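Local coordinates for protein cysteine protease (Xylella fastidiosa, PDB 3OIS) that probably hydrolyses peptide bonds as a cysteine protease of the papain family, and binds the nucleotide UDP, at residues 221-229 with 269-279. Residues are numbered along the deposited sequence; the frame is centred on the assembly and turned at random.
Sequences PVRIPLPTK and MPYEYISNTQL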
loop_
_atom_site.group_PDB
_atom_site.type_symbol
_atom_site.label_atom_id
_atom_site.label_comp_id
_atom_site.label_asym_id
_atom_site.label_seq_id
_atom_site.Cartn_x
_atom_site.Cartn_y
_atom_site.Cartn_z
ATOM N N PRO A 221 0.017 -6.980 17.903
ATOM C CA PRO A 221 0.894 -8.172 17.807
ATOM C C PRO A 221 1.494 -8.368 16.435
ATOM O O PRO A 221 0.924 -7.961 15.399
ATOM C CB PRO A 221 -0.051 -9.340 18.180
ATOM C CG PRO A 221 -1.504 -8.773 17.733
ATOM C CD PRO A 221 -1.378 -7.348 18.230
ATOM N N VAL A 222 2.664 -9.018 16.403
ATOM C CA VAL A 222 3.348 -9.235 15.111
ATOM C C VAL A 222 2.464 -10.108 14.210
ATOM O O VAL A 222 2.330 -9.809 12.976
ATOM C CB VAL A 222 4.744 -9.902 15.284
ATOM C CG1 VAL A 222 5.332 -10.156 13.924
ATOM C CG2 VAL A 222 5.622 -9.005 16.081
ATOM N N ARG A 223 1.870 -11.148 14.779
ATOM C CA ARG A 223 0.885 -11.902 14.056
ATOM C C ARG A 223 -0.521 -11.291 14.157
ATOM O O ARG A 223 -1.054 -11.121 15.219
ATOM C CB ARG A 223 0.843 -13.401 14.548
ATOM C CG ARG A 223 2.194 -14.110 14.363
ATOM C CD ARG A 223 2.072 -15.596 14.670
ATOM N NE ARG A 223 3.441 -16.105 14.582
ATOM C CZ ARG A 223 3.786 -17.388 14.553
ATOM N NH1 ARG A 223 5.078 -17.705 14.506
ATOM N NH2 ARG A 223 2.854 -18.325 14.521
ATOM N N ILE A 224 -1.094 -10.965 13.013
ATOM C CA ILE A 224 -2.435 -10.384 12.986
ATOM C C ILE A 224 -3.462 -11.491 13.278
ATOM O O ILE A 224 -3.496 -12.486 12.585
ATOM C CB ILE A 224 -2.694 -9.716 11.652
ATOM C CG1 ILE A 224 -1.633 -8.684 11.409
ATOM C CG2 ILE A 224 -4.051 -9.009 11.679
ATOM C CD1 ILE A 224 -1.829 -8.010 9.946
ATOM N N PRO A 225 -4.308 -11.302 14.320
ATOM C CA PRO A 225 -5.321 -12.348 14.641
ATOM C C PRO A 225 -6.334 -12.343 13.578
ATOM O O PRO A 225 -6.685 -11.261 13.061
ATOM C CB PRO A 225 -5.978 -11.803 15.927
ATOM C CG PRO A 225 -4.995 -10.853 16.493
ATOM C CD PRO A 225 -4.163 -10.302 15.405
ATOM N N LEU A 226 -6.864 -13.519 13.275
ATOM C CA LEU A 226 -8.067 -13.650 12.457
ATOM C C LEU A 226 -9.277 -13.017 13.145
ATOM O O LEU A 226 -9.555 -13.278 14.343
ATOM C CB LEU A 226 -8.322 -15.110 12.236
ATOM C CG LEU A 226 -9.206 -15.422 11.080
ATOM C CD1 LEU A 226 -8.563 -14.922 9.768
ATOM C CD2 LEU A 226 -9.400 -16.984 11.003
ATOM N N PRO A 227 -9.987 -12.112 12.435
ATOM C CA PRO A 227 -11.059 -11.380 13.109
ATOM C C PRO A 227 -12.222 -12.328 13.357
ATOM O O PRO A 227 -12.393 -13.372 12.632
ATOM C CB PRO A 227 -11.506 -10.306 12.053
ATOM C CG PRO A 227 -10.265 -10.100 11.193
ATOM C CD PRO A 227 -9.677 -11.551 11.111
ATOM N N THR A 228 -12.980 -11.994 14.390
ATOM C CA THR A 228 -14.262 -12.631 14.679
ATOM C C THR A 228 -15.358 -11.589 14.704
ATOM O O THR A 228 -15.108 -10.371 14.761
ATOM C CB THR A 228 -14.265 -13.308 16.064
ATOM O OG1 THR A 228 -14.165 -12.278 17.064
ATOM C CG2 THR A 228 -13.044 -14.315 16.149
ATOM N N LYS A 229 -16.591 -12.081 14.702
ATOM C CA LYS A 229 -17.745 -11.178 14.664
ATOM C C LYS A 229 -17.936 -10.410 16.008
ATOM O O LYS A 229 -18.776 -9.501 16.105
ATOM C CB LYS A 229 -19.030 -11.950 14.266
ATOM C CG LYS A 229 -19.093 -12.368 12.861
ATOM C CD LYS A 229 -20.336 -13.276 12.555
ATOM C CE LYS A 229 -20.364 -13.588 11.076
ATOM N NZ LYS A 229 -21.599 -14.283 10.547
ATOM N N MET A 269 0.470 -11.953 8.335
ATOM C CA MET A 269 -0.965 -12.028 8.113
ATOM C C MET A 269 -1.339 -13.502 7.803
ATOM O O MET A 269 -0.806 -14.042 6.881
ATOM C CB MET A 269 -1.415 -11.173 6.897
ATOM C CG MET A 269 -2.952 -11.307 6.688
ATOM S SD MET A 269 -3.513 -10.130 5.359
ATOM C CE MET A 269 -3.576 -8.591 6.317
ATOM N N PRO A 270 -2.299 -14.100 8.515
ATOM C CA PRO A 270 -2.642 -15.519 8.271
ATOM C C PRO A 270 -3.147 -15.776 6.845
ATOM O O PRO A 270 -3.804 -14.926 6.260
ATOM C CB PRO A 270 -3.822 -15.800 9.233
ATOM C CG PRO A 270 -3.838 -14.610 10.214
ATOM C CD PRO A 270 -3.089 -13.473 9.589
ATOM N N TYR A 271 -2.833 -16.944 6.291
ATOM C CA TYR A 271 -3.427 -17.352 5.034
ATOM C C TYR A 271 -4.933 -17.194 4.965
ATOM O O TYR A 271 -5.466 -16.760 3.938
ATOM C CB TYR A 271 -3.089 -18.848 4.809
ATOM C CG TYR A 271 -1.643 -19.077 4.397
ATOM C CD1 TYR A 271 -0.674 -18.054 4.422
ATOM C CD2 TYR A 271 -1.205 -20.345 4.031
ATOM C CE1 TYR A 271 0.655 -18.316 4.048
ATOM C CE2 TYR A 271 0.175 -20.607 3.671
ATOM C CZ TYR A 271 1.085 -19.598 3.688
ATOM O OH TYR A 271 2.425 -19.826 3.336
ATOM N N GLU A 272 -5.622 -17.516 6.066
ATOM C CA GLU A 272 -7.115 -17.448 6.086
ATOM C C GLU A 272 -7.609 -15.984 6.091
ATOM O O GLU A 272 -8.793 -15.715 5.786
ATOM C CB GLU A 272 -7.638 -18.135 7.367
ATOM C CG GLU A 272 -7.279 -19.650 7.585
ATOM C CD GLU A 272 -5.813 -19.968 8.073
ATOM O OE1 GLU A 272 -5.487 -21.201 8.126
ATOM O OE2 GLU A 272 -4.969 -19.038 8.381
ATOM N N TYR A 273 -6.742 -15.063 6.464
ATOM C CA TYR A 273 -7.130 -13.659 6.474
ATOM C C TYR A 273 -7.010 -13.149 5.030
ATOM O O TYR A 273 -7.985 -12.640 4.453
ATOM C CB TYR A 273 -6.181 -12.941 7.422
ATOM C CG TYR A 273 -6.612 -11.537 7.881
ATOM C CD1 TYR A 273 -6.609 -11.263 9.240
ATOM C CD2 TYR A 273 -7.029 -10.515 6.986
ATOM C CE1 TYR A 273 -6.933 -10.048 9.719
ATOM C CE2 TYR A 273 -7.447 -9.258 7.488
ATOM C CZ TYR A 273 -7.342 -9.019 8.855
ATOM O OH TYR A 273 -7.722 -7.816 9.417
ATOM N N ILE A 274 -5.812 -13.271 4.440
ATOM C CA ILE A 274 -5.607 -12.709 3.113
ATOM C C ILE A 274 -6.516 -13.305 2.016
ATOM O O ILE A 274 -6.841 -12.614 1.035
ATOM C CB ILE A 274 -4.093 -12.830 2.717
ATOM C CG1 ILE A 274 -3.714 -11.740 1.716
ATOM C CG2 ILE A 274 -3.824 -14.294 2.235
ATOM C CD1 ILE A 274 -2.104 -11.598 1.474
ATOM N N SER A 275 -6.912 -14.563 2.174
ATOM C CA SER A 275 -7.700 -15.242 1.156
ATOM C C SER A 275 -9.196 -15.038 1.340
ATOM O O SER A 275 -9.929 -15.461 0.488
ATOM C CB SER A 275 -7.334 -16.752 1.180
ATOM O OG SER A 275 -7.838 -17.359 2.350
ATOM N N ASN A 276 -9.602 -14.374 2.432
ATOM C CA ASN A 276 -11.009 -14.066 2.689
ATOM C C ASN A 276 -11.482 -12.819 1.905
ATOM O O ASN A 276 -10.975 -11.721 2.116
ATOM C CB ASN A 276 -11.261 -13.958 4.198
ATOM C CG ASN A 276 -12.753 -13.891 4.548
ATOM O OD1 ASN A 276 -13.547 -13.469 3.745
ATOM N ND2 ASN A 276 -13.130 -14.374 5.745
ATOM N N THR A 277 -12.430 -13.006 0.964
ATOM C CA THR A 277 -12.922 -11.902 0.153
ATOM C C THR A 277 -13.617 -10.827 0.971
ATOM O O THR A 277 -13.730 -9.687 0.464
ATOM C CB THR A 277 -13.895 -12.386 -0.944
ATOM O OG1 THR A 277 -14.966 -13.100 -0.312
ATOM C CG2 THR A 277 -13.143 -13.214 -1.910
ATOM N N GLN A 278 -14.005 -11.134 2.225
ATOM C CA GLN A 278 -14.620 -10.204 3.154
ATOM C C GLN A 278 -13.599 -9.456 4.037
ATOM O O GLN A 278 -13.934 -8.634 4.871
ATOM C CB GLN A 278 -15.623 -10.982 4.011
ATOM C CG GLN A 278 -17.029 -10.397 3.970
ATOM C CD GLN A 278 -17.953 -11.081 4.955
ATOM O OE1 GLN A 278 -17.808 -12.269 5.254
ATOM N NE2 GLN A 278 -18.860 -10.333 5.491
ATOM N N LEU A 279 -12.321 -9.779 3.842
ATOM C CA LEU A 279 -11.250 -9.212 4.671
ATOM C C LEU A 279 -10.174 -8.517 3.861
ATOM O O LEU A 279 -9.569 -7.573 4.359
ATOM C CB LEU A 279 -10.528 -10.289 5.527
ATOM C CG LEU A 279 -11.378 -10.836 6.671
ATOM C CD1 LEU A 279 -10.652 -12.013 7.357
ATOM C CD2 LEU A 279 -11.643 -9.795 7.702
#
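The extended, proline-rich loop carrying Ile224 and Leu226 runs past the end of strand 266-270 and the short helix 271-274 that follows it, the CA of Ile224 lying 5.3 Å from that of Met269 and the CA of Leu226 6.1 Å from that of Tyr273. No hydrogen bond joins the two segments directly, although backbone bonds from Val222 and Ile224 to Trp268 moor the loop just before Met269. The phenol of Tyr273 is the hub of the apolar packing. Its chi1 of -164°, which sets CG opposite the backbone N, carries the ring to the loop, where CE1 meets CD of Pro227 at 3.4 Å and CG2 of Ile224 at 3.6 Å; both side chains cross that of the tyrosine at about a right angle. The carbonyl O of Pro225 lies at the ring edge, close to the ring plane, 3.6 Å from CE1. Above one ring face, offset toward the rim, sits CD1 of Leu279, while CE of Met269 occupies the opposite face. The hydroxyl is anchored elsewhere, by a hydrogen bond to Ser209 O on strand 204-211. Leu279 also reaches Pro227 tip to tip, CD2 to CG at 3.8 Å. Leu226 lays CD1 against the backbone of the helix, 3.8 Å from Tyr273 N. CG and CD of Pro270 both approach the carbonyl of Ile224, CD 3.2 Å from Ile224 O. Pro270 is the N-cap residue, and its own carbonyl O accepts from both Tyr273 N and Ile274 N. Far from the UDP pocket, this is plain hydrophobic packing in the papain-family fold: the loop between helix 212-215 and strand 233-245 closes over the turn from strand 266-270 into helix 271-274, beside strand 204-211 of the curled antiparallel sheet.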